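Local coordinates for suppressor of fused family protein (Neisseria gonorrhoeae, PDB 3K5J) that is of unknown function but probably acts through protein binding, its fold resembling the N-terminal domain of human Suppressor of fused, at residues A[6-11]-A[130-135]; A[39-44]-A[55-60]; A[63-68]-A[136-141]; A[99-104]-A[116-121]. One frame throughout, in Å; residues are numbered along the deposited sequence.

Contact 1: residues A[6-11]-A[130-135]; sequences QTVLSH and EYMDNV
The N-terminal helix 2-15 packs against a tight beta-hairpin here, T7, V8 and H11 on the helix meeting Y131 and M132 on the short strand 131-132. That the second segment is a hairpin with a two-residue loop follows from the reciprocal backbone bonds between M132 and V135, each 2.9 Å from N to O. No hydrogen bond links helix and hairpin segments, so side-chain packing carries the contact. M132 is a selenomethionine with two deposited conformers, and the positions of its outer atoms apply to one of them. Its CB lies over the centre of the H11 imidazole, 3.7 Å from the ring centroid and 10° off the ring normal, a CH-pi contact. H11 CG stands anti to the backbone N (chi1 178°), on the side facing M132. Further out, the M132 chain bends at chi3 (75°), and CE ends 3.9 Å from V8 CG2 and 3.7 Å from T7 OG1. SE sits 3.6 Å from the carbonyl O of T7 and 4.7 Å, obliquely, from the H11 ring centroid. H11 CE1 approaches Y131 O to 3.2 Å. Beyond the two segments, the H11 ring stacks with that of F137, while its NE2 donates to the carbonyl of L129; the T7 hydroxyl is bonded to the carbonyl of Y4. Because a carbonyl can only accept, the L129 bond places a proton on H11 NE2, and Y131 O, close to CE1 but oblique to the ring, may add to the polarisation of that carbon.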
# COMPACT_ATOMS: atom_id res chain seq x y z
N GLN A 6 12.02 2.17 -13.90
CA GLN A 6 13.00 1.09 -13.95
C GLN A 6 13.81 1.06 -12.64
O GLN A 6 14.17 -0.04 -12.18
CB GLN A 6 13.87 1.17 -15.20
CG GLN A 6 14.91 0.05 -15.29
CD GLN A 6 14.30 -1.31 -15.38
OE1 GLN A 6 13.38 -1.54 -16.16
NE2 GLN A 6 14.82 -2.25 -14.61
N THR A 7 14.12 2.22 -12.05
CA THR A 7 14.76 2.21 -10.72
C THR A 7 13.89 1.51 -9.68
O THR A 7 14.39 0.71 -8.90
CB THR A 7 15.24 3.59 -10.22
OG1 THR A 7 14.15 4.39 -9.75
CG2 THR A 7 16.12 4.29 -11.30
N VAL A 8 12.59 1.77 -9.70
CA VAL A 8 11.67 1.10 -8.79
C VAL A 8 11.64 -0.40 -9.06
O VAL A 8 11.76 -1.23 -8.14
CB VAL A 8 10.26 1.73 -8.83
CG1 VAL A 8 9.23 0.91 -8.02
CG2 VAL A 8 10.29 3.20 -8.39
N LEU A 9 11.48 -0.78 -10.32
CA LEU A 9 11.43 -2.20 -10.68
C LEU A 9 12.70 -2.92 -10.24
O LEU A 9 12.62 -4.01 -9.67
CB LEU A 9 11.25 -2.36 -12.18
CG LEU A 9 11.22 -3.79 -12.74
CD1 LEU A 9 10.22 -4.68 -12.03
CD2 LEU A 9 11.02 -3.74 -14.25
N SER A 10 13.85 -2.30 -10.46
CA SER A 10 15.14 -2.91 -10.04
C SER A 10 15.22 -3.09 -8.54
O SER A 10 15.72 -4.08 -8.06
CB SER A 10 16.29 -2.04 -10.52
OG SER A 10 16.41 -2.14 -11.92
N HIS A 11 14.72 -2.09 -7.80
CA HIS A 11 14.67 -2.14 -6.35
C HIS A 11 13.82 -3.33 -5.88
O HIS A 11 14.22 -4.12 -5.02
CB HIS A 11 14.13 -0.81 -5.81
CG HIS A 11 13.99 -0.77 -4.33
ND1 HIS A 11 15.07 -0.82 -3.47
CD2 HIS A 11 12.88 -0.68 -3.55
CE1 HIS A 11 14.62 -0.74 -2.22
NE2 HIS A 11 13.30 -0.66 -2.25
N GLU A 130 12.36 -0.71 2.44
CA GLU A 130 11.99 0.64 2.86
C GLU A 130 12.66 1.76 2.06
O GLU A 130 11.99 2.72 1.72
CB GLU A 130 12.28 0.80 4.36
CG GLU A 130 11.76 2.11 4.97
CD GLU A 130 12.43 2.44 6.28
OE1 GLU A 130 13.39 1.74 6.68
OE2 GLU A 130 11.93 3.37 6.93
N TYR A 131 13.98 1.67 1.87
CA TYR A 131 14.74 2.74 1.21
C TYR A 131 15.32 2.31 -0.10
O TYR A 131 15.99 1.29 -0.19
CB TYR A 131 15.90 3.22 2.10
CG TYR A 131 15.49 4.27 3.14
CD1 TYR A 131 14.98 3.93 4.39
CD2 TYR A 131 15.64 5.62 2.87
CE1 TYR A 131 14.61 4.91 5.30
CE2 TYR A 131 15.25 6.60 3.77
CZ TYR A 131 14.75 6.25 5.00
OH TYR A 131 14.39 7.25 5.90
N MSE A 132 15.11 3.18 -1.08
CA MSE A 132 15.82 3.22 -2.36
C MSE A 132 16.26 4.63 -2.73
O MSE A 132 15.44 5.44 -3.03
CB MSE A 132 14.81 2.86 -3.44
CG MSE A 132 15.25 2.83 -4.86
SE MSE A 132 13.85 2.89 -6.14
CE MSE A 132 13.18 4.66 -6.19
N ASP A 133 17.55 4.94 -2.78
CA ASP A 133 17.98 6.33 -3.12
C ASP A 133 16.87 7.39 -3.42
O ASP A 133 16.21 7.40 -4.47
CB ASP A 133 19.00 6.37 -4.23
CG ASP A 133 19.75 7.70 -4.25
OD1 ASP A 133 20.23 8.10 -3.18
OD2 ASP A 133 19.85 8.32 -5.31
N ASN A 134 16.71 8.30 -2.46
CA ASN A 134 15.72 9.43 -2.47
C ASN A 134 14.26 9.07 -2.17
O ASN A 134 13.45 9.99 -1.98
CB ASN A 134 15.77 10.48 -3.62
CG ASN A 134 17.14 11.15 -3.75
OD1 ASN A 134 17.69 11.64 -2.77
ND2 ASN A 134 17.68 11.18 -4.97
N VAL A 135 13.96 7.76 -2.04
CA VAL A 135 12.56 7.35 -1.98
C VAL A 135 12.33 6.22 -1.01
O VAL A 135 13.10 5.27 -0.92
CB VAL A 135 12.09 6.95 -3.41
CG1 VAL A 135 10.69 6.41 -3.43
CG2 VAL A 135 12.19 8.18 -4.38

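Contact 2: residues A[39-44]-A[55-60]; sequences QVFQVI and VSSGIG
F41 meets V55 and S57 across the strands, and its side chain can be traced outward atom by atom. CB lies 4.1 Å from the carbonyl O of V55. CG stands anti to the carbonyl carbon of F41 (chi1 -67°), and F41 lies on the face that also bears Q39, V55 and S57. From there CD2 comes 3.9 Å from S57 CB, and CE2 closes to 3.5 Å from that CB and 3.6 Å from S57 OG; the serine approaches the ring obliquely. CZ, the tip, meets CB of L9, and V8 CG1 also lies near CE2; L12 of the same helix, 2-15, touches F41 too. The two strands, 39-43 and 52-57, form a beta hairpin, with N-to-C directions 148° apart. F41 with V55 and Q39 with S57 are hydrogen-bonded pairs: F41 N reaches V55 O at 2.8 Å in a nearly straight bond, whereas S57 N to Q39 O, 2.9 Å long, is bent to 133° at the hydrogen. Between them V40 and S56 form a non-hydrogen-bonded pair, their side chains on the reverse face. Between the strands, V40 CA makes a CA-H...O contact of 3.2 Å with V55 O. The polar tips find partners beyond the pairing: S57 OG bonds to OD1 of N5, S56 OG to OE1 of E66, and Q39 NE2 to the carbonyl of F24.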
# COMPACT_ATOMS: atom_id res chain seq x y z
N GLN A 39 3.07 3.73 -12.90
CA GLN A 39 2.92 2.28 -13.01
C GLN A 39 2.50 1.65 -11.69
O GLN A 39 2.65 2.23 -10.61
CB GLN A 39 4.21 1.58 -13.46
CG GLN A 39 4.63 1.90 -14.87
CD GLN A 39 5.57 0.89 -15.48
OE1 GLN A 39 6.76 1.15 -15.60
NE2 GLN A 39 5.05 -0.31 -15.77
N VAL A 40 1.98 0.43 -11.79
CA VAL A 40 1.89 -0.48 -10.64
C VAL A 40 2.70 -1.72 -11.02
O VAL A 40 2.60 -2.21 -12.15
CB VAL A 40 0.42 -0.84 -10.30
CG1 VAL A 40 0.30 -2.00 -9.29
CG2 VAL A 40 -0.28 0.44 -9.77
N PHE A 41 3.46 -2.21 -10.07
CA PHE A 41 4.19 -3.48 -10.20
C PHE A 41 3.55 -4.52 -9.31
O PHE A 41 3.17 -4.22 -8.19
CB PHE A 41 5.67 -3.32 -9.84
CG PHE A 41 6.42 -2.46 -10.82
CD1 PHE A 41 6.64 -2.91 -12.11
CD2 PHE A 41 6.89 -1.19 -10.46
CE1 PHE A 41 7.32 -2.10 -13.02
CE2 PHE A 41 7.59 -0.39 -11.37
CZ PHE A 41 7.79 -0.82 -12.65
N GLN A 42 3.41 -5.74 -9.83
CA GLN A 42 2.83 -6.89 -9.15
C GLN A 42 3.92 -7.95 -8.95
O GLN A 42 4.44 -8.49 -9.94
CB GLN A 42 1.71 -7.46 -10.00
CG GLN A 42 1.03 -8.69 -9.47
CD GLN A 42 0.25 -9.39 -10.55
OE1 GLN A 42 0.84 -9.76 -11.58
NE2 GLN A 42 -1.03 -9.63 -10.31
N VAL A 43 4.24 -8.23 -7.69
CA VAL A 43 5.18 -9.26 -7.34
C VAL A 43 4.35 -10.55 -7.17
O VAL A 43 3.46 -10.62 -6.31
CB VAL A 43 5.97 -8.94 -6.06
CG1 VAL A 43 7.05 -10.00 -5.81
CG2 VAL A 43 6.57 -7.51 -6.11
N ILE A 44 4.63 -11.52 -8.03
CA ILE A 44 3.83 -12.72 -8.15
C ILE A 44 4.36 -13.79 -7.21
O ILE A 44 5.57 -14.06 -7.19
CB ILE A 44 3.89 -13.21 -9.61
CG1 ILE A 44 3.26 -12.17 -10.53
CG2 ILE A 44 3.16 -14.55 -9.80
CD1 ILE A 44 3.71 -12.28 -12.01
N VAL A 55 2.69 -2.60 -5.95
CA VAL A 55 3.54 -1.50 -5.56
C VAL A 55 3.37 -0.33 -6.55
O VAL A 55 3.40 -0.54 -7.77
CB VAL A 55 5.05 -1.89 -5.52
CG1 VAL A 55 5.89 -0.69 -4.98
CG2 VAL A 55 5.28 -3.21 -4.74
N SER A 56 3.18 0.89 -6.05
CA SER A 56 3.13 2.05 -6.92
C SER A 56 4.49 2.45 -7.48
O SER A 56 5.52 2.22 -6.81
CB SER A 56 2.51 3.23 -6.19
OG SER A 56 3.32 3.76 -5.15
N SER A 57 4.48 3.14 -8.61
CA SER A 57 5.70 3.70 -9.16
C SER A 57 5.42 5.00 -9.90
O SER A 57 4.80 5.00 -10.98
CB SER A 57 6.34 2.69 -10.14
OG SER A 57 7.60 3.17 -10.64
N GLY A 58 5.86 6.09 -9.30
CA GLY A 58 5.75 7.40 -9.92
C GLY A 58 5.44 8.49 -8.89
O GLY A 58 5.79 9.65 -9.06
N ILE A 59 4.76 8.11 -7.81
CA ILE A 59 4.39 9.05 -6.75
C ILE A 59 5.65 9.59 -6.09
O ILE A 59 5.71 10.74 -5.67
CB ILE A 59 3.43 8.37 -5.70
CG1 ILE A 59 2.11 7.92 -6.35
CG2 ILE A 59 3.25 9.28 -4.48
CD1 ILE A 59 1.25 7.00 -5.55
N GLY A 60 6.68 8.75 -6.03
CA GLY A 60 7.89 9.13 -5.29
C GLY A 60 8.68 10.27 -5.90
O GLY A 60 9.39 10.96 -5.19

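Contact 3: residues A[63-68]-A[136-141]; sequences LGQEFF and RFFWLL
F68 and W139, on parallel neighbouring strands of the mixed sheet of this Sufu-like fold, set two flat groups nearly parallel, planes 10° apart, yet slid so far that the phenyl and the five-membered ring of the indole barely overlap, centroids 5.1 Å apart. Their rims still touch, F68 CE1 lying 3.6 Å from W139 CD1. W139 CA lies over a face of the F68 ring, 4.0 Å from its centroid; F137 O lies at the edge of that ring, and F68 O at the edge of the indole. Nearer the start of strand 135-143, F138 turns an edge toward the R136 guanidinium, with CE1 3.6 Å above the centre of the guanidinium plane, while F67 CE1 occupies another edge position of the F138 ring. Q65 to F68 pair in order with R136 to W139, and five backbone bonds zigzag from R136 N-G64 O to L140 N-F68 O. On the face with Q65 and F67, the carbons of the Q65 side chain cross F138, CD being 3.5 Å from CE2 of that ring; the Q65 amide then bonds to F96 and Q97. On the other face E66 runs beside F137, both pointing the same way, with E66 CB 3.7 Å from F137 CE2. The buried E66 carboxylate is satisfied by S56 OG, the backbone N of G58 and G60, and Y4 OH, a set of donors consistent with a charged group. R136 NH2 forms a salt bridge with E130. Further along, L140 CD1 rests 3.7 Å from F67 CB.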
# COMPACT_ATOMS: atom_id res chain seq x y z
N LEU A 63 6.47 13.05 -4.07
CA LEU A 63 6.15 12.90 -2.65
C LEU A 63 7.33 12.36 -1.82
O LEU A 63 7.35 12.51 -0.59
CB LEU A 63 4.96 11.93 -2.53
CG LEU A 63 4.15 11.91 -1.28
CD1 LEU A 63 3.43 13.25 -1.16
CD2 LEU A 63 3.15 10.74 -1.27
N GLY A 64 8.26 11.66 -2.47
CA GLY A 64 9.36 11.03 -1.77
C GLY A 64 9.11 9.60 -1.25
O GLY A 64 9.96 9.00 -0.60
N GLN A 65 7.92 9.07 -1.57
CA GLN A 65 7.57 7.72 -1.18
C GLN A 65 6.59 7.11 -2.22
O GLN A 65 5.87 7.83 -2.91
CB GLN A 65 6.99 7.61 0.24
CG GLN A 65 5.84 8.61 0.48
CD GLN A 65 6.19 9.75 1.39
OE1 GLN A 65 7.36 10.06 1.59
NE2 GLN A 65 5.16 10.43 1.90
N GLU A 66 6.64 5.79 -2.26
CA GLU A 66 5.68 4.94 -2.93
C GLU A 66 4.93 4.13 -1.88
O GLU A 66 5.30 4.13 -0.70
CB GLU A 66 6.38 3.97 -3.87
CG GLU A 66 7.21 4.59 -4.97
CD GLU A 66 6.49 5.39 -6.04
OE1 GLU A 66 5.23 5.37 -6.08
OE2 GLU A 66 7.20 6.08 -6.84
N PHE A 67 3.89 3.41 -2.33
CA PHE A 67 3.01 2.67 -1.44
C PHE A 67 2.81 1.25 -1.97
O PHE A 67 2.81 1.02 -3.19
CB PHE A 67 1.66 3.38 -1.35
CG PHE A 67 1.76 4.79 -0.83
CD1 PHE A 67 1.91 5.01 0.54
CD2 PHE A 67 1.85 5.86 -1.68
CE1 PHE A 67 2.06 6.29 1.01
CE2 PHE A 67 2.04 7.14 -1.18
CZ PHE A 67 2.15 7.36 0.15
N PHE A 68 2.58 0.28 -1.09
CA PHE A 68 2.28 -1.06 -1.53
C PHE A 68 1.20 -1.72 -0.69
O PHE A 68 1.02 -1.41 0.50
CB PHE A 68 3.54 -1.97 -1.58
CG PHE A 68 4.19 -2.21 -0.28
CD1 PHE A 68 3.79 -3.31 0.49
CD2 PHE A 68 5.20 -1.41 0.18
CE1 PHE A 68 4.37 -3.54 1.73
CE2 PHE A 68 5.79 -1.67 1.41
CZ PHE A 68 5.38 -2.72 2.19
N ARG A 136 11.22 6.31 -0.28
CA ARG A 136 10.85 5.25 0.63
C ARG A 136 9.61 4.50 0.17
O ARG A 136 8.86 4.99 -0.66
CB ARG A 136 10.58 5.89 1.98
CG ARG A 136 11.84 6.54 2.58
CD ARG A 136 11.51 7.32 3.85
NE ARG A 136 11.35 6.43 4.98
CZ ARG A 136 10.93 6.84 6.18
NH1 ARG A 136 10.53 8.10 6.39
NH2 ARG A 136 10.90 5.99 7.16
N PHE A 137 9.44 3.29 0.68
CA PHE A 137 8.31 2.41 0.33
C PHE A 137 7.51 2.12 1.59
O PHE A 137 8.00 1.47 2.53
CB PHE A 137 8.82 1.11 -0.29
CG PHE A 137 9.34 1.33 -1.69
CD1 PHE A 137 10.59 1.89 -1.92
CD2 PHE A 137 8.55 1.01 -2.77
CE1 PHE A 137 10.99 2.23 -3.18
CE2 PHE A 137 8.97 1.31 -4.07
CZ PHE A 137 10.20 1.89 -4.26
N PHE A 138 6.30 2.66 1.61
CA PHE A 138 5.40 2.53 2.75
C PHE A 138 4.29 1.52 2.47
O PHE A 138 3.81 1.37 1.36
CB PHE A 138 4.77 3.90 3.14
CG PHE A 138 5.74 4.93 3.63
CD1 PHE A 138 6.97 4.60 4.16
CD2 PHE A 138 5.43 6.26 3.48
CE1 PHE A 138 7.81 5.59 4.62
CE2 PHE A 138 6.31 7.26 3.91
CZ PHE A 138 7.50 6.90 4.47
N TRP A 139 3.86 0.86 3.55
CA TRP A 139 2.85 -0.19 3.53
C TRP A 139 1.46 0.37 3.80
O TRP A 139 1.23 1.09 4.78
CB TRP A 139 3.23 -1.19 4.62
CG TRP A 139 2.36 -2.34 4.82
CD1 TRP A 139 1.58 -2.95 3.90
CD2 TRP A 139 2.28 -3.13 6.00
NE1 TRP A 139 0.98 -4.06 4.43
CE2 TRP A 139 1.40 -4.20 5.72
CE3 TRP A 139 2.83 -3.04 7.27
CZ2 TRP A 139 1.10 -5.18 6.66
CZ3 TRP A 139 2.53 -4.00 8.21
CH2 TRP A 139 1.68 -5.05 7.90
N LEU A 140 0.55 0.09 2.88
CA LEU A 140 -0.87 0.36 3.07
C LEU A 140 -1.51 -0.83 3.83
O LEU A 140 -1.89 -1.83 3.23
CB LEU A 140 -1.52 0.57 1.71
CG LEU A 140 -1.09 1.82 0.94
CD1 LEU A 140 -1.63 1.82 -0.47
CD2 LEU A 140 -1.43 3.09 1.69
N LEU A 141 -1.61 -0.69 5.14
CA LEU A 141 -2.08 -1.75 6.02
C LEU A 141 -3.61 -1.61 6.19
O LEU A 141 -4.06 -0.58 6.70
CB LEU A 141 -1.40 -1.62 7.38
CG LEU A 141 -1.97 -2.42 8.54
CD1 LEU A 141 -2.01 -3.92 8.19
CD2 LEU A 141 -1.16 -2.14 9.81

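Contact 4: residues A[99-104]-A[116-121]; sequences GKTVNI and HFLISL. With SO4 (sulfate ion), chain E.
I104 packs on F117 at the tightly packed part of this contact: CD1 stands over a face of the phenyl ring, displaced toward its rim, 3.5 Å from the centroid and 16° off the normal, a close CH-pi approach in which the two side chains cross at about a right angle. On the same buried face V102 CG2 meets I119 CD1 at 3.7 Å. L140 and T81 add to the cover of F117, and L85 of helix 77-91 to that of V102. The strands, 101-103 and 116-120, are antiparallel; V102 with F117 is the hydrogen-bonded pair, V102 N lying 2.8 Å from F117 O. At the end away from the 105-115 connection, I119 N donates to K100 O and G99 N to I119 O.

The other face is looser and more open to solvent around N103 and H116, a non-hydrogen-bonded pair. Their amide and imidazole planes lie 41° apart, and N103 CG is 3.8 Å from H116 NE2. N103 ND2 gives sulfate O4 a straight bond of 3.0 Å. H116 NE2 makes only a weak, bent bond of 3.2 Å to sulfate O3. R148 also binds the ion, while N103 OD1 accepts from the backbone N of G105. The sulfate probably came from the crystallisation liquor; amide, imidazole and guanidinium together nevertheless form a donor-rich patch, and the ion might modestly favour a protonated H116.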
# COMPACT_ATOMS: atom_id res chain seq x y z
N GLY A 99 1.66 7.47 9.12
CA GLY A 99 0.72 7.63 10.21
C GLY A 99 -0.61 8.20 9.81
O GLY A 99 -1.51 8.29 10.64
N LYS A 100 -0.77 8.58 8.55
CA LYS A 100 -2.09 9.01 8.09
C LYS A 100 -2.91 7.77 7.68
O LYS A 100 -2.37 6.76 7.26
CB LYS A 100 -1.99 9.99 6.93
CG LYS A 100 -1.28 11.32 7.19
CD LYS A 100 -2.08 12.13 8.20
CE LYS A 100 -1.54 13.51 8.28
NZ LYS A 100 -2.39 14.34 9.26
N THR A 101 -4.22 7.92 7.79
CA THR A 101 -5.14 6.95 7.22
C THR A 101 -5.63 7.41 5.87
O THR A 101 -5.73 8.62 5.59
CB THR A 101 -6.34 6.65 8.12
OG1 THR A 101 -7.08 7.84 8.38
CG2 THR A 101 -5.93 6.02 9.42
N VAL A 102 -5.93 6.42 5.04
CA VAL A 102 -6.42 6.60 3.70
C VAL A 102 -7.80 5.98 3.59
O VAL A 102 -7.94 4.79 3.83
CB VAL A 102 -5.50 5.91 2.65
CG1 VAL A 102 -6.13 6.03 1.26
CG2 VAL A 102 -4.11 6.46 2.71
N ASN A 103 -8.82 6.76 3.26
CA ASN A 103 -10.15 6.25 2.98
C ASN A 103 -10.17 5.78 1.55
O ASN A 103 -10.05 6.59 0.62
CB ASN A 103 -11.22 7.34 3.26
CG ASN A 103 -12.64 6.80 3.21
OD1 ASN A 103 -12.93 5.72 2.62
ND2 ASN A 103 -13.56 7.57 3.84
N ILE A 104 -10.35 4.48 1.34
CA ILE A 104 -10.37 3.88 0.01
C ILE A 104 -11.65 4.19 -0.73
O ILE A 104 -11.70 4.10 -1.97
CB ILE A 104 -10.16 2.32 0.15
CG1 ILE A 104 -8.91 2.05 0.98
CG2 ILE A 104 -10.14 1.60 -1.19
CD1 ILE A 104 -8.78 0.55 1.39
N HIS A 116 -10.25 1.34 4.89
CA HIS A 116 -9.16 2.27 5.14
C HIS A 116 -7.84 1.53 5.19
O HIS A 116 -7.77 0.41 5.66
CB HIS A 116 -9.33 2.99 6.49
CG HIS A 116 -10.59 3.78 6.61
ND1 HIS A 116 -11.77 3.17 6.99
CD2 HIS A 116 -10.86 5.10 6.42
CE1 HIS A 116 -12.72 4.10 7.03
NE2 HIS A 116 -12.20 5.27 6.69
N PHE A 117 -6.79 2.25 4.83
CA PHE A 117 -5.41 1.84 5.10
C PHE A 117 -4.80 2.79 6.11
O PHE A 117 -5.11 3.95 6.13
CB PHE A 117 -4.55 1.95 3.83
CG PHE A 117 -4.97 1.07 2.67
CD1 PHE A 117 -5.00 -0.33 2.78
CD2 PHE A 117 -5.19 1.63 1.42
CE1 PHE A 117 -5.30 -1.12 1.70
CE2 PHE A 117 -5.50 0.83 0.34
CZ PHE A 117 -5.56 -0.54 0.48
N LEU A 118 -3.90 2.25 6.91
CA LEU A 118 -2.96 3.03 7.71
C LEU A 118 -1.59 3.00 7.05
O LEU A 118 -1.05 1.93 6.79
CB LEU A 118 -2.82 2.46 9.11
CG LEU A 118 -1.81 3.12 10.08
CD1 LEU A 118 -2.17 4.61 10.31
CD2 LEU A 118 -1.63 2.33 11.38
N ILE A 119 -1.08 4.18 6.70
CA ILE A 119 0.24 4.30 6.02
C ILE A 119 1.29 3.97 7.08
O ILE A 119 1.41 4.67 8.09
CB ILE A 119 0.46 5.68 5.39
CG1 ILE A 119 -0.62 5.96 4.32
CG2 ILE A 119 1.86 5.73 4.80
CD1 ILE A 119 -0.63 7.33 3.73
N SER A 120 2.00 2.89 6.85
CA SER A 120 2.91 2.28 7.81
C SER A 120 4.31 2.03 7.29
O SER A 120 4.52 1.92 6.07
CB SER A 120 2.31 0.95 8.28
OG SER A 120 1.00 1.11 8.79
N LEU A 121 5.27 1.90 8.20
CA LEU A 121 6.57 1.39 7.81
C LEU A 121 6.41 -0.06 7.35
O LEU A 121 5.45 -0.75 7.75
CB LEU A 121 7.55 1.49 8.96
CG LEU A 121 7.94 2.88 9.40
CD1 LEU A 121 8.76 2.88 10.69
CD2 LEU A 121 8.65 3.67 8.25
S SO4 E . -12.13 9.67 6.53
O1 SO4 E . -13.42 9.63 7.25
O2 SO4 E . -11.42 10.80 7.13
O3 SO4 E . -11.42 8.38 6.80
O4 SO4 E . -12.37 9.96 5.11

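All four contacts reach one mixed beta-sheet. After the first segment of contact 1, contact 2 closes before contact 3 opens, and strands 52-57 and 65-71 are sheet neighbours. Contact 4 lies wholly between the two segments of contact 3, about 10 Å from it between centres, and strand 116-120 pairs with strand 135-143. That long strand therefore joins both, and its start also pairs with strand 131-132 of contact 1. Contacts 2 and 4 occupy opposite sides of the chain centre, about 17 Å apart between centres. In contact 1 the hairpin at 131-135 returns to the N-terminal helix after more than a hundred residues; with V8 and L9 also touching F41 of contact 2, the start of the chain packs against the same sheet.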